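Local coordinates for protein putative NADPH:quinone reductase (PDB 3GMS) that is probably an NADPH-dependent quinone reductase of the medium-chain dehydrogenase/reductase type, transferring hydride from the nicotinamide cofactor to a quinone-like acceptor, at residues D108-T121 and W280-E292. Numbering follows the deposited sequence. Where two conformers were deposited one is given.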
loop_
_atom_site.group_PDB
_atom_site.type_symbol
_atom_site.label_atom_id
_atom_site.label_comp_id
_atom_site.label_asym_id
_atom_site.label_seq_id
_atom_site.Cartn_x
_atom_site.Cartn_y
_atom_site.Cartn_z
ATOM N N ASP A 108 13.685 -13.779 -8.100
ATOM C CA ASP A 108 12.265 -13.934 -8.474
ATOM C C ASP A 108 11.417 -12.695 -8.268
ATOM O O ASP A 108 10.430 -12.482 -8.958
ATOM C CB ASP A 108 11.616 -15.098 -7.688
ATOM C CG ASP A 108 12.134 -16.450 -8.127
ATOM O OD1 ASP A 108 13.058 -16.480 -8.978
ATOM O OD2 ASP A 108 11.620 -17.465 -7.614
ATOM N N PHE A 109 11.799 -11.884 -7.300
ATOM C CA PHE A 109 10.913 -10.808 -6.855
ATOM C C PHE A 109 11.502 -9.435 -7.115
ATOM O O PHE A 109 11.022 -8.433 -6.582
ATOM C CB PHE A 109 10.621 -10.965 -5.358
ATOM C CG PHE A 109 10.118 -12.333 -5.002
ATOM C CD1 PHE A 109 9.078 -12.915 -5.742
ATOM C CD2 PHE A 109 10.703 -13.050 -3.957
ATOM C CE1 PHE A 109 8.609 -14.217 -5.439
ATOM C CE2 PHE A 109 10.239 -14.348 -3.658
ATOM C CZ PHE A 109 9.194 -14.911 -4.403
ATOM N N VAL A 110 12.581 -9.393 -7.893
ATOM C CA VAL A 110 13.153 -8.134 -8.335
ATOM C C VAL A 110 12.322 -7.554 -9.494
ATOM O O VAL A 110 12.153 -8.188 -10.536
ATOM C CB VAL A 110 14.644 -8.342 -8.738
ATOM C CG1 VAL A 110 15.166 -7.123 -9.396
ATOM C CG2 VAL A 110 15.501 -8.682 -7.499
ATOM N N VAL A 111 11.775 -6.359 -9.319
ATOM C CA VAL A 111 10.970 -5.726 -10.362
ATOM C C VAL A 111 11.762 -4.672 -11.134
ATOM O O VAL A 111 12.100 -3.619 -10.586
ATOM C CB VAL A 111 9.692 -5.029 -9.752
ATOM C CG1 VAL A 111 8.853 -4.404 -10.828
ATOM C CG2 VAL A 111 8.866 -6.026 -8.887
ATOM N N PRO A 112 12.036 -4.925 -12.430
ATOM C CA PRO A 112 12.751 -3.944 -13.256
ATOM C C PRO A 112 11.934 -2.682 -13.430
ATOM O O PRO A 112 10.739 -2.774 -13.644
ATOM C CB PRO A 112 12.859 -4.657 -14.625
ATOM C CG PRO A 112 12.756 -6.122 -14.303
ATOM C CD PRO A 112 11.717 -6.164 -13.182
ATOM N N ILE A 113 12.583 -1.515 -13.350
ATOM C CA ILE A 113 11.916 -0.233 -13.558
ATOM C C ILE A 113 12.498 0.452 -14.818
ATOM O O ILE A 113 13.705 0.546 -14.948
ATOM C CB ILE A 113 12.113 0.696 -12.352
ATOM C CG1 ILE A 113 11.447 0.053 -11.121
ATOM C CG2 ILE A 113 11.516 2.080 -12.650
ATOM C CD1 ILE A 113 9.892 0.019 -11.150
ATOM N N PRO A 114 11.636 0.889 -15.737
ATOM C CA PRO A 114 12.123 1.516 -16.994
ATOM C C PRO A 114 12.616 2.941 -16.756
ATOM O O PRO A 114 12.229 3.571 -15.775
ATOM C CB PRO A 114 10.873 1.503 -17.887
ATOM C CG PRO A 114 9.737 1.594 -16.950
ATOM C CD PRO A 114 10.164 0.822 -15.698
ATOM N N ASP A 115 13.480 3.438 -17.644
ATOM C CA ASP A 115 14.062 4.775 -17.508
ATOM C C ASP A 115 13.006 5.895 -17.462
ATOM O O ASP A 115 13.231 6.957 -16.867
ATOM C CB ASP A 115 15.049 5.035 -18.657
ATOM C CG ASP A 115 16.249 4.104 -18.620
ATOM O OD1 ASP A 115 16.477 3.412 -17.606
ATOM O OD2 ASP A 115 16.974 4.060 -19.632
ATOM N N SER A 116 11.872 5.618 -18.082
ATOM C CA SER A 116 10.696 6.494 -18.123
ATOM C C SER A 116 10.129 6.897 -16.758
ATOM O O SER A 116 9.460 7.922 -16.635
ATOM C CB SER A 116 9.593 5.769 -18.891
ATOM O OG SER A 116 8.672 6.680 -19.439
ATOM N N ILE A 117 10.358 6.068 -15.744
ATOM C CA ILE A 117 9.717 6.263 -14.432
ATOM C C ILE A 117 10.701 6.805 -13.394
ATOM O O ILE A 117 11.744 6.209 -13.171
ATOM C CB ILE A 117 9.054 4.949 -13.966
ATOM C CG1 ILE A 117 7.937 4.577 -14.970
ATOM C CG2 ILE A 117 8.622 5.041 -12.479
ATOM C CD1 ILE A 117 7.020 3.485 -14.543
ATOM N N ASP A 118 10.398 7.950 -12.808
ATOM C CA ASP A 118 11.337 8.568 -11.841
ATOM C C ASP A 118 11.383 7.748 -10.534
ATOM O O ASP A 118 10.489 6.923 -10.281
ATOM C CB ASP A 118 10.952 10.022 -11.538
ATOM C CG ASP A 118 9.679 10.120 -10.708
ATOM O OD1 ASP A 118 9.757 10.047 -9.450
ATOM O OD2 ASP A 118 8.603 10.287 -11.288
ATOM N N ASP A 119 12.437 7.942 -9.738
ATOM C CA ASP A 119 12.640 7.173 -8.486
ATOM C C ASP A 119 11.461 7.311 -7.501
ATOM O O ASP A 119 11.110 6.356 -6.809
ATOM C CB ASP A 119 13.872 7.670 -7.716
ATOM C CG ASP A 119 15.170 7.489 -8.475
ATOM O OD1 ASP A 119 15.274 6.623 -9.372
ATOM O OD2 ASP A 119 16.098 8.241 -8.167
ATOM N N PHE A 120 10.869 8.496 -7.403
ATOM C CA PHE A 120 9.826 8.693 -6.387
ATOM C C PHE A 120 8.492 8.050 -6.757
ATOM O O PHE A 120 7.773 7.489 -5.918
ATOM C CB PHE A 120 9.685 10.177 -6.047
ATOM C CG PHE A 120 10.889 10.716 -5.362
ATOM C CD1 PHE A 120 10.958 10.740 -3.959
ATOM C CD2 PHE A 120 11.988 11.171 -6.125
ATOM C CE1 PHE A 120 12.115 11.234 -3.304
ATOM C CE2 PHE A 120 13.134 11.683 -5.489
ATOM C CZ PHE A 120 13.199 11.717 -4.063
ATOM N N THR A 121 8.217 8.034 -8.055
ATOM C CA THR A 121 7.085 7.277 -8.567
ATOM C C THR A 121 7.357 5.790 -8.377
ATOM O O THR A 121 6.502 5.054 -7.878
ATOM C CB THR A 121 6.853 7.658 -10.055
ATOM O OG1 THR A 121 6.535 9.047 -10.102
ATOM C CG2 THR A 121 5.686 6.839 -10.638
ATOM N N TRP A 280 3.011 -12.576 -10.692
ATOM C CA TRP A 280 3.363 -11.420 -9.845
ATOM C C TRP A 280 4.155 -10.405 -10.708
ATOM O O TRP A 280 3.802 -9.243 -10.768
ATOM C CB TRP A 280 4.143 -11.940 -8.639
ATOM C CG TRP A 280 4.373 -10.955 -7.527
ATOM C CD1 TRP A 280 3.523 -10.662 -6.490
ATOM C CD2 TRP A 280 5.535 -10.154 -7.336
ATOM N NE1 TRP A 280 4.100 -9.709 -5.671
ATOM C CE2 TRP A 280 5.341 -9.404 -6.148
ATOM C CE3 TRP A 280 6.745 -10.028 -8.023
ATOM C CZ2 TRP A 280 6.302 -8.492 -5.663
ATOM C CZ3 TRP A 280 7.703 -9.125 -7.540
ATOM C CH2 TRP A 280 7.473 -8.388 -6.353
ATOM N N GLN A 281 5.191 -10.863 -11.418
ATOM C CA GLN A 281 5.940 -9.980 -12.336
ATOM C C GLN A 281 5.088 -9.382 -13.454
ATOM O O GLN A 281 5.200 -8.193 -13.744
ATOM C CB GLN A 281 7.130 -10.703 -12.971
ATOM C CG GLN A 281 8.228 -11.098 -12.034
ATOM C CD GLN A 281 9.100 -9.920 -11.560
ATOM O OE1 GLN A 281 9.177 -8.854 -12.202
ATOM N NE2 GLN A 281 9.776 -10.130 -10.461
ATOM N N GLU A 282 4.220 -10.198 -14.075
ATOM C CA GLU A 282 3.317 -9.727 -15.121
ATOM C C GLU A 282 2.397 -8.640 -14.616
ATOM O O GLU A 282 2.080 -7.680 -15.327
ATOM C CB GLU A 282 2.454 -10.882 -15.599
ATOM C CG GLU A 282 3.190 -11.720 -16.576
ATOM C CD GLU A 282 3.332 -10.963 -17.875
ATOM O OE1 GLU A 282 2.308 -10.831 -18.575
ATOM O OE2 GLU A 282 4.443 -10.462 -18.151
ATOM N N THR A 283 1.977 -8.786 -13.370
ATOM C CA THR A 283 1.088 -7.789 -12.763
ATOM C C THR A 283 1.840 -6.460 -12.599
ATOM O O THR A 283 1.282 -5.382 -12.856
ATOM C CB THR A 283 0.522 -8.296 -11.404
ATOM O OG1 THR A 283 -0.169 -9.532 -11.631
ATOM C CG2 THR A 283 -0.458 -7.312 -10.791
ATOM N N PHE A 284 3.101 -6.527 -12.178
ATOM C CA PHE A 284 3.900 -5.292 -12.100
ATOM C C PHE A 284 4.109 -4.691 -13.486
ATOM O O PHE A 284 4.061 -3.469 -13.648
ATOM C CB PHE A 284 5.235 -5.511 -11.412
ATOM C CG PHE A 284 5.171 -5.319 -9.931
ATOM C CD1 PHE A 284 4.958 -6.388 -9.109
ATOM C CD2 PHE A 284 5.256 -4.030 -9.383
ATOM C CE1 PHE A 284 4.882 -6.199 -7.697
ATOM C CE2 PHE A 284 5.203 -3.823 -7.996
ATOM C CZ PHE A 284 5.007 -4.925 -7.159
ATOM N N ARG A 285 4.293 -5.538 -14.499
ATOM C CA ARG A 285 4.496 -4.979 -15.851
ATOM C C ARG A 285 3.302 -4.180 -16.270
ATOM O O ARG A 285 3.437 -3.160 -16.942
ATOM C CB ARG A 285 4.841 -6.082 -16.871
ATOM C CG ARG A 285 6.309 -6.389 -16.865
ATOM C CD ARG A 285 6.729 -7.270 -18.065
ATOM N NE ARG A 285 6.363 -8.648 -17.786
ATOM C CZ ARG A 285 7.075 -9.476 -17.014
ATOM N NH1 ARG A 285 8.228 -9.089 -16.462
ATOM N NH2 ARG A 285 6.643 -10.704 -16.808
ATOM N N HIS A 286 2.132 -4.626 -15.821
ATOM C CA HIS A 286 0.909 -3.955 -16.089
ATOM C C HIS A 286 0.741 -2.613 -15.403
ATOM O O HIS A 286 0.319 -1.634 -16.047
ATOM C CB HIS A 286 -0.324 -4.832 -15.804
ATOM C CG HIS A 286 -1.576 -4.209 -16.321
ATOM N ND1 HIS A 286 -1.821 -4.050 -17.670
ATOM C CD2 HIS A 286 -2.591 -3.579 -15.682
ATOM C CE1 HIS A 286 -2.967 -3.418 -17.839
ATOM N NE2 HIS A 286 -3.454 -3.119 -16.649
ATOM N N LEU A 287 1.057 -2.567 -14.114
ATOM C CA LEU A 287 1.001 -1.301 -13.370
ATOM C C LEU A 287 1.988 -0.309 -13.985
ATOM O O LEU A 287 1.646 0.852 -14.154
ATOM C CB LEU A 287 1.368 -1.529 -11.896
ATOM C CG LEU A 287 0.411 -2.397 -11.069
ATOM C CD1 LEU A 287 1.112 -2.736 -9.737
ATOM C CD2 LEU A 287 -0.838 -1.648 -10.802
ATOM N N ILE A 288 3.180 -0.799 -14.350
ATOM C CA ILE A 288 4.211 0.064 -14.944
ATOM C C ILE A 288 3.673 0.682 -16.257
ATOM O O ILE A 288 3.830 1.883 -16.473
ATOM C CB ILE A 288 5.516 -0.707 -15.149
ATOM C CG1 ILE A 288 6.211 -0.926 -13.778
ATOM C CG2 ILE A 288 6.427 -0.010 -16.186
ATOM C CD1 ILE A 288 7.364 -1.944 -13.851
ATOM N N ARG A 289 3.031 -0.124 -17.111
ATOM C CA ARG A 289 2.390 0.423 -18.321
ATOM C C ARG A 289 1.357 1.498 -18.001
ATOM O O ARG A 289 1.322 2.529 -18.674
ATOM C CB ARG A 289 1.720 -0.659 -19.180
ATOM C CG ARG A 289 2.593 -1.821 -19.530
ATOM C CD ARG A 289 3.942 -1.441 -20.063
ATOM N NE ARG A 289 4.629 -2.681 -20.421
ATOM C CZ ARG A 289 5.445 -3.354 -19.620
ATOM N NH1 ARG A 289 5.764 -2.885 -18.416
ATOM N NH2 ARG A 289 5.984 -4.491 -20.060
ATOM N N LEU A 290 0.534 1.272 -16.964
ATOM C CA LEU A 290 -0.497 2.236 -16.549
ATOM C C LEU A 290 0.118 3.574 -16.093
ATOM O O LEU A 290 -0.401 4.658 -16.415
ATOM C CB LEU A 290 -1.392 1.680 -15.441
ATOM C CG LEU A 290 -2.370 0.564 -15.851
ATOM C CD1 LEU A 290 -3.078 -0.017 -14.636
ATOM C CD2 LEU A 290 -3.363 1.052 -16.933
ATOM N N VAL A 291 1.233 3.484 -15.386
ATOM C CA VAL A 291 1.972 4.686 -14.995
ATOM C C VAL A 291 2.598 5.367 -16.218
ATOM O O VAL A 291 2.472 6.580 -16.380
ATOM C CB VAL A 291 3.037 4.387 -13.927
ATOM C CG1 VAL A 291 3.857 5.678 -13.578
ATOM C CG2 VAL A 291 2.363 3.872 -12.662
ATOM N N GLU A 292 3.244 4.582 -17.079
ATOM C CA GLU A 292 3.882 5.141 -18.291
ATOM C C GLU A 292 2.869 5.879 -19.151
ATOM O O GLU A 292 3.178 6.958 -19.669
ATOM C CB GLU A 292 4.516 4.056 -19.118
ATOM C CG GLU A 292 5.841 3.624 -18.649
ATOM C CD GLU A 292 6.319 2.392 -19.383
ATOM O OE1 GLU A 292 5.474 1.551 -19.786
ATOM O OE2 GLU A 292 7.538 2.259 -19.536
#
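Strand 110-112 runs in roughly the same direction as helix 280-292, their axes 9.2 Å apart at closest approach and inclined by 32°. In this medium-chain dehydrogenase/reductase fold the helix lies against the strand and the loop after it, the strand joining a mixed sheet by antiparallel pairing with strand 89-92, where Val-111 bonds Leu-91. Val-111 alternates with Val-110, whose side chain starts away from the helix and touches Val-90 and Val-35. A compact beta-branched residue suits this place because its two methyls part: CG1, anti to the backbone N (chi1 -179°), meets CB of Phe-284, while CG2 sits over the Phe-284 ring in a CH-pi contact, 3.9 Å from the centroid, and also touches CZ3 of Trp-280. The Phe-109 ring turns its edge to the indole face, planes at 78°, and Arg-94 makes cation-pi contacts with both rings. Further along, the CG2 branch of Ile-288 meets CG of the Pro-114 ring, 3.8 Å away. Isoleucine's longer arm lets Ile-117 CD1 touch both Ile-288 CG2 and Val-291 CG1. Thr-121 serves two ends, its methyl meeting Val-291 CG1 and its hydroxyl bonding Asp-118 OD2. Gln-281, long and amide-tipped, bends at chi2 to bring its NE2 to two backbone carbonyls, lying above both carbonyl planes: the bond to Asp-108 O is 2.9 Å, that to Val-110 O 3.1 Å.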